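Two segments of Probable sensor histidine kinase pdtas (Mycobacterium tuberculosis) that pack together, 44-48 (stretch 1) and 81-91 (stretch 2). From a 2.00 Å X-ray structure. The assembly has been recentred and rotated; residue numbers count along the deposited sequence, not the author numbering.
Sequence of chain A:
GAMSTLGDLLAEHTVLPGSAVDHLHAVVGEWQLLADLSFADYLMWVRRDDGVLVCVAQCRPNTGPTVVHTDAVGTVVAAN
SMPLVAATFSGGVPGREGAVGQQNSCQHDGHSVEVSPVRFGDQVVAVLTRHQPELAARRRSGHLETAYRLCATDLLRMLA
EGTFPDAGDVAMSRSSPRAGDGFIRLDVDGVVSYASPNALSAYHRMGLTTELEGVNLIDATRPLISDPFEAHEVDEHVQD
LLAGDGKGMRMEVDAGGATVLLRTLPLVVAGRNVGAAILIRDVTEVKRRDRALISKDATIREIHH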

# COMPACT_ATOMS: atom_id res chain seq x y z
N MET A 44 1.40 13.73 -14.74
CA MET A 44 2.25 13.56 -15.90
C MET A 44 1.71 14.40 -17.06
O MET A 44 0.57 14.27 -17.43
N TRP A 45 2.57 15.22 -17.65
CA TRP A 45 2.17 16.15 -18.74
C TRP A 45 2.90 15.80 -20.01
O TRP A 45 4.11 15.49 -19.94
N VAL A 46 2.18 15.77 -21.13
CA VAL A 46 2.79 15.65 -22.46
C VAL A 46 2.50 16.95 -23.28
O VAL A 46 1.65 17.76 -22.86
N ARG A 47 3.22 17.12 -24.40
CA ARG A 47 3.18 18.36 -25.22
C ARG A 47 2.85 17.93 -26.61
O ARG A 47 3.54 17.10 -27.21
N ARG A 48 1.74 18.42 -27.14
CA ARG A 48 1.35 18.00 -28.47
C ARG A 48 2.18 18.78 -29.50
O ARG A 48 2.96 19.65 -29.12
N SER A 81 0.14 28.87 -19.91
CA SER A 81 -0.51 28.84 -18.58
C SER A 81 0.31 28.04 -17.58
O SER A 81 0.08 28.16 -16.37
N MET A 82 1.27 27.27 -18.10
CA MET A 82 2.26 26.55 -17.26
C MET A 82 3.69 26.75 -17.77
O MET A 82 4.33 25.80 -18.24
N PRO A 83 4.19 28.00 -17.72
CA PRO A 83 5.52 28.36 -18.24
C PRO A 83 6.66 27.37 -17.95
O PRO A 83 7.38 27.00 -18.87
N LEU A 84 6.84 26.96 -16.69
CA LEU A 84 7.96 26.05 -16.34
C LEU A 84 7.87 24.65 -17.04
O LEU A 84 8.79 24.22 -17.78
N VAL A 85 6.75 23.98 -16.82
CA VAL A 85 6.48 22.74 -17.53
C VAL A 85 6.81 22.89 -19.01
O VAL A 85 7.57 22.09 -19.58
N ALA A 86 6.24 23.92 -19.64
CA ALA A 86 6.52 24.21 -21.07
C ALA A 86 8.03 24.32 -21.34
O ALA A 86 8.56 23.73 -22.32
N ALA A 87 8.74 25.05 -20.48
CA ALA A 87 10.19 25.25 -20.61
C ALA A 87 10.98 23.95 -20.39
O ALA A 87 12.04 23.75 -20.99
N THR A 88 10.49 23.09 -19.49
CA THR A 88 11.17 21.80 -19.24
C THR A 88 11.13 20.92 -20.46
O THR A 88 12.05 20.13 -20.68
N PHE A 89 10.11 21.05 -21.30
CA PHE A 89 10.08 20.32 -22.56
C PHE A 89 11.11 20.85 -23.52
O PHE A 89 11.60 20.11 -24.38
N SER A 90 11.45 22.14 -23.32
CA SER A 90 12.27 22.98 -24.24
C SER A 90 13.77 22.95 -23.99
O SER A 90 14.52 22.38 -24.79
N GLY A 91 14.22 23.61 -22.92
CA GLY A 91 15.63 23.65 -22.60
C GLY A 91 16.12 22.40 -21.88
O GLY A 91 16.69 22.50 -20.78

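Strand 44-47 packs against the helix that starts at Pro-83, their directions 62° apart and their axes 9.5 Å apart at closest approach. No direct hydrogen bond joins the two stretches. The contact rests on side-chain packing, with water at one end.

Met-44 opens stretch 1 without touching stretch 2. Its chi1 and chi2 are both t.

Trp-45 points toward the helix, with chi1 m and chi2 at 95°. Met-82, the N-cap residue, also points in and takes an m, t, p rotamer. This sets its sulfur over one face of the indole: Met-82 SD lies 3.8 Å from the centroid of the six-membered ring of Trp-45, 15° off the normal. Val-85, chi1 t, is one helical turn on from Met-82, and its CG1 meets Trp-45 CB at 4.1 Å. Trp-45 NE1 is hydrogen-bonded elsewhere in the structure.

Val-46, chi1 m, points its side chain away. Its backbone still contributes, since Val-46 CA is 3.8 Å from Phe-89 CZ.

Phe-89 is buried and points toward the strand, with chi1 m and chi2 at -82°. Its ring tip reaches the strand backbone, where Phe-89 CZ lies 3.3 Å from Trp-45 O, which sits at the ring edge.

Arg-47 points toward the helix and extends through t, t, p, with chi4 at 174°. Its CB sits over the Phe-89 face, 3.8 Å from the ring centroid and 9° off the normal, a CH-pi contact. The chain then runs on to place Arg-47 NH1 3.4 Å from Phe-89 CB, which lies over one guanidinium face. Water 1 accepts from Arg-47 NH1 at 2.8 Å and donates to Ala-86 O at 2.8 Å, bridging strand and helix. Water 2 bonds weakly to Arg-47 NH2 (3.3 Å) and Ser-90 OG (3.5 Å).

Arg-48 is out of reach of stretch 2.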

# COMPACT_ATOMS: atom_id res chain seq x y z
CB MET A 44 2.28 12.11 -16.35
CG MET A 44 3.18 11.90 -17.57
SD MET A 44 3.15 10.16 -18.15
CE MET A 44 4.41 9.60 -17.04
CB TRP A 45 2.55 17.57 -18.37
CG TRP A 45 1.84 18.05 -17.16
CD1 TRP A 45 2.27 18.02 -15.89
CD2 TRP A 45 0.57 18.64 -17.14
NE1 TRP A 45 1.32 18.55 -15.04
CE2 TRP A 45 0.27 18.96 -15.80
CE3 TRP A 45 -0.32 19.00 -18.15
CZ2 TRP A 45 -0.94 19.60 -15.43
CZ3 TRP A 45 -1.53 19.62 -17.78
CH2 TRP A 45 -1.83 19.89 -16.44
CB VAL A 46 2.39 14.38 -23.25
CG1 VAL A 46 2.90 13.05 -22.49
CG2 VAL A 46 0.85 14.30 -23.55
CB ARG A 47 4.54 19.05 -25.21
CG ARG A 47 4.61 20.32 -26.06
CD ARG A 47 5.94 21.01 -25.93
NE ARG A 47 6.99 20.35 -26.72
CZ ARG A 47 8.24 20.83 -26.87
NH1 ARG A 47 8.60 21.97 -26.28
NH2 ARG A 47 9.14 20.17 -27.61
CB ARG A 48 -0.11 18.32 -28.73
CG ARG A 48 -1.00 18.44 -27.55
CD ARG A 48 -2.14 19.41 -27.91
NE ARG A 48 -3.39 18.69 -28.06
CZ ARG A 48 -4.52 19.21 -28.53
NH1 ARG A 48 -4.56 20.47 -28.96
NH2 ARG A 48 -5.60 18.45 -28.59
CB SER A 81 -1.96 28.35 -18.64
OG SER A 81 -2.04 26.97 -18.97
CB MET A 82 1.96 25.02 -17.23
CG MET A 82 0.49 24.63 -17.06
SD MET A 82 0.42 22.94 -16.39
CE MET A 82 0.69 23.36 -14.66
CB PRO A 83 5.82 29.70 -17.54
CG PRO A 83 4.51 30.31 -17.35
CD PRO A 83 3.53 29.16 -17.07
CB LEU A 84 8.08 25.90 -14.81
CG LEU A 84 9.33 25.17 -14.30
CD1 LEU A 84 10.56 25.41 -15.22
CD2 LEU A 84 9.60 25.54 -12.88
CB VAL A 85 5.00 22.34 -17.38
CG1 VAL A 85 4.68 21.10 -18.25
CG2 VAL A 85 4.65 22.15 -15.87
CB ALA A 86 5.75 25.51 -21.53
CB ALA A 87 10.67 26.29 -19.62
CB THR A 88 10.61 21.06 -18.02
OG1 THR A 88 10.53 21.96 -16.91
CG2 THR A 88 11.55 19.89 -17.59
CB PHE A 89 8.73 20.42 -23.22
CG PHE A 89 7.72 19.48 -22.66
CD1 PHE A 89 7.69 18.15 -23.07
CD2 PHE A 89 6.78 19.93 -21.72
CE1 PHE A 89 6.73 17.29 -22.56
CE2 PHE A 89 5.82 19.06 -21.18
CZ PHE A 89 5.79 17.74 -21.61
CB SER A 90 11.78 24.45 -24.20
OG SER A 90 10.88 24.72 -25.25
O HOH W 1 7.04 23.70 -24.66
O HOH W 2 11.80 22.15 -27.41